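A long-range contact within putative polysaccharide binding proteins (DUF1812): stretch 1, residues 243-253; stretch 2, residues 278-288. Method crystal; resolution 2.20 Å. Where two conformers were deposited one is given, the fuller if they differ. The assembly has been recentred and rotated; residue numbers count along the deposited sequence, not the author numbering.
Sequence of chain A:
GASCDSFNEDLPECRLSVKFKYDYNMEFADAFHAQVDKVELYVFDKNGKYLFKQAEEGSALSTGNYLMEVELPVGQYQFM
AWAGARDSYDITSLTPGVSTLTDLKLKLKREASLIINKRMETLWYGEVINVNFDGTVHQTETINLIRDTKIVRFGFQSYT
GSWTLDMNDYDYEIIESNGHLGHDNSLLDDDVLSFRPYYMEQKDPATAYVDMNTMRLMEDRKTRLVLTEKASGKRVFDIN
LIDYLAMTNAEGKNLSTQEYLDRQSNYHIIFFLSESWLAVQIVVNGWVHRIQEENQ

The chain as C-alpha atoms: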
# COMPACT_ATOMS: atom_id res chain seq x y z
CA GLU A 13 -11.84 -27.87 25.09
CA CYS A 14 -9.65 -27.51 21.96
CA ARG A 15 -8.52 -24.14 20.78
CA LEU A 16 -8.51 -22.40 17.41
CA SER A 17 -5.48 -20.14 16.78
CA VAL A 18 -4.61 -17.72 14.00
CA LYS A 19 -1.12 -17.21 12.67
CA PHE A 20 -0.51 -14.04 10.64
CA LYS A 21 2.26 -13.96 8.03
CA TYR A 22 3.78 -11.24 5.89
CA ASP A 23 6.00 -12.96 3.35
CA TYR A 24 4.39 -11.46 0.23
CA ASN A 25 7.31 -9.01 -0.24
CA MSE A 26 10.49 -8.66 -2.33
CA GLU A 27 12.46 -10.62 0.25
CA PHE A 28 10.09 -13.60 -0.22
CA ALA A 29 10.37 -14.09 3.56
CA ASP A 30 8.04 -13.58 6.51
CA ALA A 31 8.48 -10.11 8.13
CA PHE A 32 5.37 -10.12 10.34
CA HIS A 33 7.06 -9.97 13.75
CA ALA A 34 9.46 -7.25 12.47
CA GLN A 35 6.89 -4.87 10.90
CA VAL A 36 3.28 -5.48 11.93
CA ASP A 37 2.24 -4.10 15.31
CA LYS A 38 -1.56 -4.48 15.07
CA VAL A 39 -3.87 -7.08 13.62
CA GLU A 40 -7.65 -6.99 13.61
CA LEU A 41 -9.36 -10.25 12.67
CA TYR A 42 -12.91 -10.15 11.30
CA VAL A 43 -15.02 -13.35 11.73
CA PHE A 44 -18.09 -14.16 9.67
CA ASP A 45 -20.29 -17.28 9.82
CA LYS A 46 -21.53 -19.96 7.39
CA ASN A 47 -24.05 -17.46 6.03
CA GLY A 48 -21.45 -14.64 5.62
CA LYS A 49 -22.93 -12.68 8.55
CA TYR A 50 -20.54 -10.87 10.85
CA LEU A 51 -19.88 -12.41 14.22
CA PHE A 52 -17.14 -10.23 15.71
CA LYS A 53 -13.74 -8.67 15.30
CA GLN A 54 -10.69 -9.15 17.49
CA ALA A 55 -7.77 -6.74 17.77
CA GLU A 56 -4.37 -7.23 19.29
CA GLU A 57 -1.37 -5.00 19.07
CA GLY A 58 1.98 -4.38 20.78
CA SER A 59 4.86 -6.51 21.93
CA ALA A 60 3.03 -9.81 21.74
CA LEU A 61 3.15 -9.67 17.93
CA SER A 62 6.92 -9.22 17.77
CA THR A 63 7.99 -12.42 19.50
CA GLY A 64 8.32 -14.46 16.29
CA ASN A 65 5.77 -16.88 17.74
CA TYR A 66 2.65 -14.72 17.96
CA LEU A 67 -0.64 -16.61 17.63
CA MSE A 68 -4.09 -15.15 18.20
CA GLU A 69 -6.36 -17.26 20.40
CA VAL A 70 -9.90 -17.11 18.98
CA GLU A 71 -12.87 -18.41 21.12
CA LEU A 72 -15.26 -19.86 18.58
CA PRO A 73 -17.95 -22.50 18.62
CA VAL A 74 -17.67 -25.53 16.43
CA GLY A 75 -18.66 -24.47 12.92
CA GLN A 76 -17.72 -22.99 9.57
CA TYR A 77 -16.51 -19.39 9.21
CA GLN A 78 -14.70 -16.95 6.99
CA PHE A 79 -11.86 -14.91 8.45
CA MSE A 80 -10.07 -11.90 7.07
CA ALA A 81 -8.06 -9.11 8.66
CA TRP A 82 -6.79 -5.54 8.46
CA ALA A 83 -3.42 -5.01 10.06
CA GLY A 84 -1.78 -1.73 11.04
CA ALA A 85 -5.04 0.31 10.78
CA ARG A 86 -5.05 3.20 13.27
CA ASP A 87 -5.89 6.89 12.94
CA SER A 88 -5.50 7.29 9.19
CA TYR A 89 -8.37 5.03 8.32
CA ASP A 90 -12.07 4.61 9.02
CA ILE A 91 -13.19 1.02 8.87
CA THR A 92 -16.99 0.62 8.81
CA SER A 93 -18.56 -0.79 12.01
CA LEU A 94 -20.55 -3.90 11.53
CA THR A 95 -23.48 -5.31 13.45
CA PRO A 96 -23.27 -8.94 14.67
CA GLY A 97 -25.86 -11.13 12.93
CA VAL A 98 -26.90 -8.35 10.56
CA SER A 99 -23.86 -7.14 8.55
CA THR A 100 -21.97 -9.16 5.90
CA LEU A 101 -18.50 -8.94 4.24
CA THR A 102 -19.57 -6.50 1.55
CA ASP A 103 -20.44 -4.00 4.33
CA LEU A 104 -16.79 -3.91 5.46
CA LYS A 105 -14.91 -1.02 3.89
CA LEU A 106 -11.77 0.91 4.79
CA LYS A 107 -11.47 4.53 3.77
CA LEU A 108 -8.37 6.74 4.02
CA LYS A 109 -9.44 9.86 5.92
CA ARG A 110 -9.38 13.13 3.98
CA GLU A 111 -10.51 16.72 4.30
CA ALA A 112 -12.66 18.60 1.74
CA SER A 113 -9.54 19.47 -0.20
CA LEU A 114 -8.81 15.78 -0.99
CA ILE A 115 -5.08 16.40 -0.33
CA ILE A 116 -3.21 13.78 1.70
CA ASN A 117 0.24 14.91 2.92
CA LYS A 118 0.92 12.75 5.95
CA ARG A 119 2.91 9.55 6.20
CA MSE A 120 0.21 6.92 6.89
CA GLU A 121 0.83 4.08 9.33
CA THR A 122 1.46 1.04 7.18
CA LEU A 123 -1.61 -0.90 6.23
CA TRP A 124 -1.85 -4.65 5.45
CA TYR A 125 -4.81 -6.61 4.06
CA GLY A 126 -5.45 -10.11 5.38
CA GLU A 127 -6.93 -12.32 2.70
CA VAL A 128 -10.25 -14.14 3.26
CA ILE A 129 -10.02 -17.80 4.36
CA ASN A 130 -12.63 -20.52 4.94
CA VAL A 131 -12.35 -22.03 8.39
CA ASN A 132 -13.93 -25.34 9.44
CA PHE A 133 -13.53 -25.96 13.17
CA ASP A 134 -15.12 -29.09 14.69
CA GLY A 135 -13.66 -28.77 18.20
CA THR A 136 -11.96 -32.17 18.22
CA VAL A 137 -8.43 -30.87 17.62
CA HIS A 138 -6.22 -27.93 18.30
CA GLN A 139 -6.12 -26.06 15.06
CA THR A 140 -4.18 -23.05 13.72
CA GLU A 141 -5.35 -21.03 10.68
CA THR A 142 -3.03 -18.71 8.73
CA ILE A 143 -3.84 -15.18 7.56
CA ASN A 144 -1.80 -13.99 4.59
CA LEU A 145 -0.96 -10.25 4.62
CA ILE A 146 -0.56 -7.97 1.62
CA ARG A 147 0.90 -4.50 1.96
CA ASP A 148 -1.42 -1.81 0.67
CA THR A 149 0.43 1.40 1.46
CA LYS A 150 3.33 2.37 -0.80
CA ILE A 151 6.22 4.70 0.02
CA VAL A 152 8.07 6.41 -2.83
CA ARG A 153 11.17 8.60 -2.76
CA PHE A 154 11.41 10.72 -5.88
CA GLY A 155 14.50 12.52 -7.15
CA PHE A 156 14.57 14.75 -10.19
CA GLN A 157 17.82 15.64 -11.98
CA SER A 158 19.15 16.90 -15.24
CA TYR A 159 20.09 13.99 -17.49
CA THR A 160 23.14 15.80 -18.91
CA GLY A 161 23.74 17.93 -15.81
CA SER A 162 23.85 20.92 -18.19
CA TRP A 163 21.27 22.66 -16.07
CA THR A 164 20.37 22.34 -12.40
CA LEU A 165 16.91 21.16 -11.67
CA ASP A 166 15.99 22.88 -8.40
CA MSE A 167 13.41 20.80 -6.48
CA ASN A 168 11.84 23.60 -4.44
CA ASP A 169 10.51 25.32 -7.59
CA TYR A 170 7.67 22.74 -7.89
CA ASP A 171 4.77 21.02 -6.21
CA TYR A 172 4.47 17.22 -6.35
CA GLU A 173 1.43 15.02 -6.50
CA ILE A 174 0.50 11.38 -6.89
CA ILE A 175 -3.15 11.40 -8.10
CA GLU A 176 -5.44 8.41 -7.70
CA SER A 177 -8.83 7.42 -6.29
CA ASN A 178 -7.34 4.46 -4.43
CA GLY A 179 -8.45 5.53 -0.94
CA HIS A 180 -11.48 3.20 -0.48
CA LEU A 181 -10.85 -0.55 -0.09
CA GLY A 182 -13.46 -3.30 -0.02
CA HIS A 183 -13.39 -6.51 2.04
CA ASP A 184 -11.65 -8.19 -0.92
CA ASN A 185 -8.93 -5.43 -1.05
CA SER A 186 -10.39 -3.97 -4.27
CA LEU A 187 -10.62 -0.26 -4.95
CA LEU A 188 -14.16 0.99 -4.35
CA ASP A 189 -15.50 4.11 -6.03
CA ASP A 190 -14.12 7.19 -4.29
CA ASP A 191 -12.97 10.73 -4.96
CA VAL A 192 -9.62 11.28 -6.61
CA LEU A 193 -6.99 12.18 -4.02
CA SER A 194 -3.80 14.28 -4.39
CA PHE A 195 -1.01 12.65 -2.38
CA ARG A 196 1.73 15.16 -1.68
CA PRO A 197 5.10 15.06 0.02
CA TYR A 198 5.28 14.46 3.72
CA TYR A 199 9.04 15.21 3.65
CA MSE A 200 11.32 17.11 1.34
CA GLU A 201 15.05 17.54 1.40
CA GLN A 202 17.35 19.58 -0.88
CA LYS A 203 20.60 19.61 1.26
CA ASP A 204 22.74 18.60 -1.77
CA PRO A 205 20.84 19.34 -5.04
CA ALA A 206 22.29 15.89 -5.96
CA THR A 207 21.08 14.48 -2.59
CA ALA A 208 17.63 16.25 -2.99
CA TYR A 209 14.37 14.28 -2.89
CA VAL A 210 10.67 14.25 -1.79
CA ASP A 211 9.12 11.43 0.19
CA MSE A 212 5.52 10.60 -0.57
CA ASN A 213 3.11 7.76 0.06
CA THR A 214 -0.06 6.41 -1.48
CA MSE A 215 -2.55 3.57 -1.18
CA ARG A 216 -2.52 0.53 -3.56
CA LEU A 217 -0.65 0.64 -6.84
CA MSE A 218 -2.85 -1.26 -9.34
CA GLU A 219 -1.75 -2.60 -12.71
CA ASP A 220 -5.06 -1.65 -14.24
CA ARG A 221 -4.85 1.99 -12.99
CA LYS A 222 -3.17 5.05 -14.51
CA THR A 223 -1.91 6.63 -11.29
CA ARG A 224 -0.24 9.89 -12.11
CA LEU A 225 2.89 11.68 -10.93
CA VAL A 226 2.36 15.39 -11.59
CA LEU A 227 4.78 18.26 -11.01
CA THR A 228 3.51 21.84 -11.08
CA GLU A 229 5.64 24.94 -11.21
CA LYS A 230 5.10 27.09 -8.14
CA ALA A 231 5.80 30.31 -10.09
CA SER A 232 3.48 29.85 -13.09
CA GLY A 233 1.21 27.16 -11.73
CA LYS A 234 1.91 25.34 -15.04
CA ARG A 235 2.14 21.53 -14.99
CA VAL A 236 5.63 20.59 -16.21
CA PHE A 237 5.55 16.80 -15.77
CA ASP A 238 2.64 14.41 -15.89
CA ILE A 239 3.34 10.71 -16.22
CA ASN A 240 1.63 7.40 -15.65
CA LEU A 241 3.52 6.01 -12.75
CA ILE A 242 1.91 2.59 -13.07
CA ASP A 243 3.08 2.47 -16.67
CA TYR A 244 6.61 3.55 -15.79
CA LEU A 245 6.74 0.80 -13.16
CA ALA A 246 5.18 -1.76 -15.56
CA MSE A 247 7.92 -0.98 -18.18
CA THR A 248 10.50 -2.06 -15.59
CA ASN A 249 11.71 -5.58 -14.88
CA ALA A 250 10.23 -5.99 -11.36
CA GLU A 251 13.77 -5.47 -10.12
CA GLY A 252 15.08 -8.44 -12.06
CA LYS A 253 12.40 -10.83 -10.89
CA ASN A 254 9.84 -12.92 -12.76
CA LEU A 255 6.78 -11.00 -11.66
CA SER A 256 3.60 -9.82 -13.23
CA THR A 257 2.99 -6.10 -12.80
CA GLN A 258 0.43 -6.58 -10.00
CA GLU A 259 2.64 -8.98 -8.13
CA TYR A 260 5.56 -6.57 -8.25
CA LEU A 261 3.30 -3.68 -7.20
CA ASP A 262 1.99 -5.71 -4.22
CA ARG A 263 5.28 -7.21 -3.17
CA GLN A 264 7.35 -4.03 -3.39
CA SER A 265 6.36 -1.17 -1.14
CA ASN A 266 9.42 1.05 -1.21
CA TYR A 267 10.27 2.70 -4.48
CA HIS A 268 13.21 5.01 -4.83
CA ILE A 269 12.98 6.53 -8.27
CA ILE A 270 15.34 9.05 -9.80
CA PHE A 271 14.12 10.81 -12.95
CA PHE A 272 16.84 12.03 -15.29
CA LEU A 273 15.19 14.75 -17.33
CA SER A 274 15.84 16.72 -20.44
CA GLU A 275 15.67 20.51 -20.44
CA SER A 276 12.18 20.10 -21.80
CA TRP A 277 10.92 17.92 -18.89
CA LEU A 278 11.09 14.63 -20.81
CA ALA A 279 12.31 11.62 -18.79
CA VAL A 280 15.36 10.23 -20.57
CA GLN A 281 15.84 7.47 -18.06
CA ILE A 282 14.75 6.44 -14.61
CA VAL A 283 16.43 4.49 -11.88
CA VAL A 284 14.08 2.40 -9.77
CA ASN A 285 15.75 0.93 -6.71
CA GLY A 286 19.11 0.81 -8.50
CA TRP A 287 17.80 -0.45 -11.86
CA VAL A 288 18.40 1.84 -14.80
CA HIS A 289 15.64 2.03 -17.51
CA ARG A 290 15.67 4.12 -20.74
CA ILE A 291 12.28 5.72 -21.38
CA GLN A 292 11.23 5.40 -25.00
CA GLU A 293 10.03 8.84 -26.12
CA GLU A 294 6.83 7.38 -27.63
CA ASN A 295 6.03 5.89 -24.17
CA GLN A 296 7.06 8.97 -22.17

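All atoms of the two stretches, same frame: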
# COMPACT_ATOMS: atom_id res chain seq x y z
N ASP A 243 2.47 2.83 -15.40
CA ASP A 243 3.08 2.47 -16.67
C ASP A 243 4.61 2.49 -16.64
O ASP A 243 5.27 1.63 -17.21
CB ASP A 243 2.61 3.40 -17.75
CG ASP A 243 2.44 2.70 -19.00
OD1 ASP A 243 1.48 1.91 -19.05
OD2 ASP A 243 3.28 2.89 -19.90
N TYR A 244 5.16 3.49 -15.98
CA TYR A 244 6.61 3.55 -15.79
C TYR A 244 7.10 2.37 -14.97
O TYR A 244 8.15 1.82 -15.25
CB TYR A 244 7.02 4.88 -15.15
CG TYR A 244 7.19 6.02 -16.16
CD1 TYR A 244 6.25 6.26 -17.14
CD2 TYR A 244 8.30 6.85 -16.11
CE1 TYR A 244 6.40 7.26 -18.02
CE2 TYR A 244 8.46 7.87 -17.01
CZ TYR A 244 7.52 8.07 -17.96
OH TYR A 244 7.68 9.09 -18.84
N LEU A 245 6.33 1.96 -13.95
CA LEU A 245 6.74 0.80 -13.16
C LEU A 245 6.52 -0.49 -13.96
O LEU A 245 7.32 -1.41 -13.86
CB LEU A 245 6.02 0.78 -11.81
CG LEU A 245 6.47 1.87 -10.82
CD1 LEU A 245 5.56 1.90 -9.66
CD2 LEU A 245 7.88 1.66 -10.36
N ALA A 246 5.45 -0.56 -14.75
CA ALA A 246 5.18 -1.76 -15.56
C ALA A 246 6.28 -1.99 -16.59
O ALA A 246 6.65 -3.13 -16.82
CB ALA A 246 3.75 -1.69 -16.25
N MSE A 247 6.82 -0.92 -17.20
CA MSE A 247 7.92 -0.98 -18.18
C MSE A 247 9.17 -1.60 -17.53
O MSE A 247 10.10 -2.00 -18.20
CB MSE A 247 8.29 0.44 -18.74
CG MSE A 247 7.23 1.25 -19.65
SE MSE A 247 7.64 3.25 -20.00
CE MSE A 247 5.86 4.05 -19.86
N THR A 248 9.25 -1.63 -16.20
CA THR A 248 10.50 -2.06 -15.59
C THR A 248 10.51 -3.57 -15.54
O THR A 248 9.57 -4.23 -16.02
CB THR A 248 10.73 -1.46 -14.21
OG1 THR A 248 9.72 -1.92 -13.31
CG2 THR A 248 10.72 0.08 -14.28
N ASN A 249 11.55 -4.12 -14.95
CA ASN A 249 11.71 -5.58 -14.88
C ASN A 249 11.34 -6.22 -13.54
O ASN A 249 11.81 -7.31 -13.21
CB ASN A 249 13.18 -5.92 -15.21
CG ASN A 249 14.21 -5.20 -14.25
OD1 ASN A 249 13.90 -4.19 -13.56
ND2 ASN A 249 15.43 -5.73 -14.24
N ALA A 250 10.52 -5.53 -12.74
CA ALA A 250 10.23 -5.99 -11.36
C ALA A 250 11.55 -6.30 -10.63
O ALA A 250 11.72 -7.33 -9.96
CB ALA A 250 9.32 -7.19 -11.38
N GLU A 251 12.49 -5.39 -10.81
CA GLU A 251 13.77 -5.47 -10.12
C GLU A 251 14.50 -6.77 -10.39
O GLU A 251 15.16 -7.32 -9.54
CB GLU A 251 13.59 -5.18 -8.63
CG GLU A 251 13.01 -3.77 -8.40
CD GLU A 251 12.84 -3.42 -6.93
OE1 GLU A 251 13.72 -3.82 -6.14
OE2 GLU A 251 11.85 -2.73 -6.59
N GLY A 252 14.36 -7.26 -11.61
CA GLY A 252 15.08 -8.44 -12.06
C GLY A 252 14.35 -9.71 -11.75
O GLY A 252 14.87 -10.78 -11.98
N LYS A 253 13.13 -9.62 -11.22
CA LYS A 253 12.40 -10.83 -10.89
C LYS A 253 11.40 -11.16 -11.97
O LYS A 253 11.17 -10.37 -12.90
CB LYS A 253 11.75 -10.71 -9.52
CG LYS A 253 12.78 -10.41 -8.44
CD LYS A 253 12.53 -11.20 -7.17
CE LYS A 253 13.25 -10.60 -5.96
NZ LYS A 253 14.71 -10.72 -6.08
N LEU A 278 11.30 15.99 -20.32
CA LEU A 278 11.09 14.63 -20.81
C LEU A 278 12.02 13.73 -20.00
O LEU A 278 13.21 14.03 -19.88
CB LEU A 278 11.43 14.58 -22.31
CG LEU A 278 11.49 13.31 -23.15
CD1 LEU A 278 10.08 12.71 -23.35
CD2 LEU A 278 12.18 13.59 -24.53
N ALA A 279 11.49 12.64 -19.46
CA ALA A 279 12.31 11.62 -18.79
C ALA A 279 13.15 10.83 -19.81
O ALA A 279 12.62 10.17 -20.72
CB ALA A 279 11.45 10.68 -17.93
N VAL A 280 14.47 10.96 -19.70
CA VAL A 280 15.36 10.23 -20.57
C VAL A 280 15.54 8.83 -20.03
O VAL A 280 15.46 7.83 -20.78
CB VAL A 280 16.68 10.95 -20.73
CG1 VAL A 280 17.61 10.10 -21.61
CG2 VAL A 280 16.42 12.33 -21.34
N GLN A 281 15.75 8.75 -18.72
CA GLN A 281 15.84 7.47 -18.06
C GLN A 281 15.44 7.62 -16.62
O GLN A 281 15.49 8.73 -16.09
CB GLN A 281 17.27 6.92 -18.14
CG GLN A 281 18.32 7.88 -17.64
CD GLN A 281 19.64 7.19 -17.29
OE1 GLN A 281 20.21 6.44 -18.09
NE2 GLN A 281 20.14 7.47 -16.08
N ILE A 282 15.01 6.51 -16.03
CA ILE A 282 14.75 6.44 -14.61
C ILE A 282 15.61 5.37 -13.94
O ILE A 282 16.09 4.42 -14.57
CB ILE A 282 13.24 6.18 -14.31
CG1 ILE A 282 12.84 4.76 -14.70
CG2 ILE A 282 12.41 7.20 -15.03
CD1 ILE A 282 11.36 4.53 -14.74
N VAL A 283 15.79 5.51 -12.64
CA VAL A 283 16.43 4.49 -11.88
C VAL A 283 15.45 4.16 -10.80
O VAL A 283 15.05 5.04 -10.03
CB VAL A 283 17.74 4.96 -11.34
CG1 VAL A 283 18.43 3.84 -10.43
CG2 VAL A 283 18.62 5.30 -12.47
N VAL A 284 15.01 2.90 -10.78
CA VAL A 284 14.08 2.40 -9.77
C VAL A 284 14.82 1.42 -8.91
O VAL A 284 15.26 0.38 -9.38
CB VAL A 284 12.86 1.73 -10.40
CG1 VAL A 284 11.85 1.27 -9.30
CG2 VAL A 284 12.23 2.68 -11.41
N ASN A 285 15.01 1.77 -7.65
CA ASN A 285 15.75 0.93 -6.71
C ASN A 285 17.04 0.36 -7.35
O ASN A 285 17.31 -0.83 -7.29
CB ASN A 285 14.84 -0.19 -6.17
CG ASN A 285 13.67 0.35 -5.35
OD1 ASN A 285 13.75 1.45 -4.82
ND2 ASN A 285 12.56 -0.44 -5.23
N GLY A 286 17.83 1.22 -7.96
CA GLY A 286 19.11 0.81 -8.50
C GLY A 286 19.09 0.36 -9.94
O GLY A 286 20.15 0.34 -10.58
N TRP A 287 17.91 0.03 -10.48
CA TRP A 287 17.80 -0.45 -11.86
C TRP A 287 17.57 0.68 -12.81
O TRP A 287 16.58 1.38 -12.67
CB TRP A 287 16.66 -1.45 -12.01
CG TRP A 287 16.87 -2.67 -11.20
CD1 TRP A 287 16.59 -2.84 -9.87
CD2 TRP A 287 17.46 -3.91 -11.65
NE1 TRP A 287 16.94 -4.12 -9.47
CE2 TRP A 287 17.47 -4.79 -10.54
CE3 TRP A 287 17.98 -4.35 -12.87
CZ2 TRP A 287 18.00 -6.08 -10.62
CZ3 TRP A 287 18.48 -5.63 -12.96
CH2 TRP A 287 18.48 -6.50 -11.83
N VAL A 288 18.48 0.82 -13.78
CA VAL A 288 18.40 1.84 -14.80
C VAL A 288 17.49 1.39 -15.94
O VAL A 288 17.62 0.27 -16.37
CB VAL A 288 19.80 2.10 -15.36
CG1 VAL A 288 19.75 3.23 -16.35
CG2 VAL A 288 20.81 2.36 -14.21
O HOH W 1 16.33 -3.80 -6.62

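The indole of Trp287 packs against the backbone of Glu251 and Gly252 and the side-chain amide of Asn249, with no hydrophobic side chain of stretch 1 over that face. Over one of its faces sit Asn249 ND2, Glu251 CA and Gly252 N, and the fit is tight: Glu251 CA stands 3.8 Å from the centroid of the five-membered ring of Trp287, 22° off the ring normal, which is the geometry of a CH-pi contact. Asn249 ND2 comes to 3.2 Å from Trp287 CE3, and Glu251 O to 3.3 Å from Trp287 CZ2. Gly252 CA lies 3.9 Å from Trp287 CH2, where an ideally placed CB would fall 2.9 Å from that same CH2 and clash. The backbone angles of Gly252 (88/4) would in addition jam a CB against the preceding carbonyl oxygen, so glycine is called for twice.

Glu251 also supplies the polar link. Its side chain, with chi1 at m and chi2 at t, carries OE2 to 2.8 Å from Asn285 ND2, which donates a hydrogen bond at an N-H...acceptor angle of 158°. Water 1 closes the arrangement: it donates to Glu251 OE1 at 2.7 Å and to Asn285 O at 3.2 Å, and accepts from Trp287 NE1 at 2.9 Å. The two carboxylate oxygens thus take separate donors, one from the amide and one from the water, and the indole NH is satisfied beside the ring contact.

The type I' turn from Val284 to Trp287 sets up these partners. Val284 and Trp287 pair through both backbone bonds, Val284 N to Trp287 O and Trp287 N to Val284 O, each 2.9 Å. Between them, Asn285 (43/50) and Gly286 (91/-18) adopt positive phi; Gly286 suits its place because a CB there would press on the preceding carbonyl.

The other part of the contact is apolar and largely buried. On the strand, Ala279, Ile282 and Val284 point their CA-to-CB bonds toward stretch 1. Tyr244 CD2 meets Ile282 CD1 at 4.1 Å, while Ala279 CB lies at the edge of the tyrosine ring, 4.2 Å from Tyr244 CE2. Leu245 starts sideways, but its end comes nearer, bringing CD2 to 4.1 Å from Val284 CG1. Thr248 fits this apolar boundary by dividing its groups: CG2 approaches Val284 CG2 at 4.2 Å, whereas OG1 donates to Leu245 O at 2.5 Å within its own stretch. In all, 488 Å² is buried, counting both sides, with Glu251 and Trp287 contributing the largest shares, 89 and 86 Å².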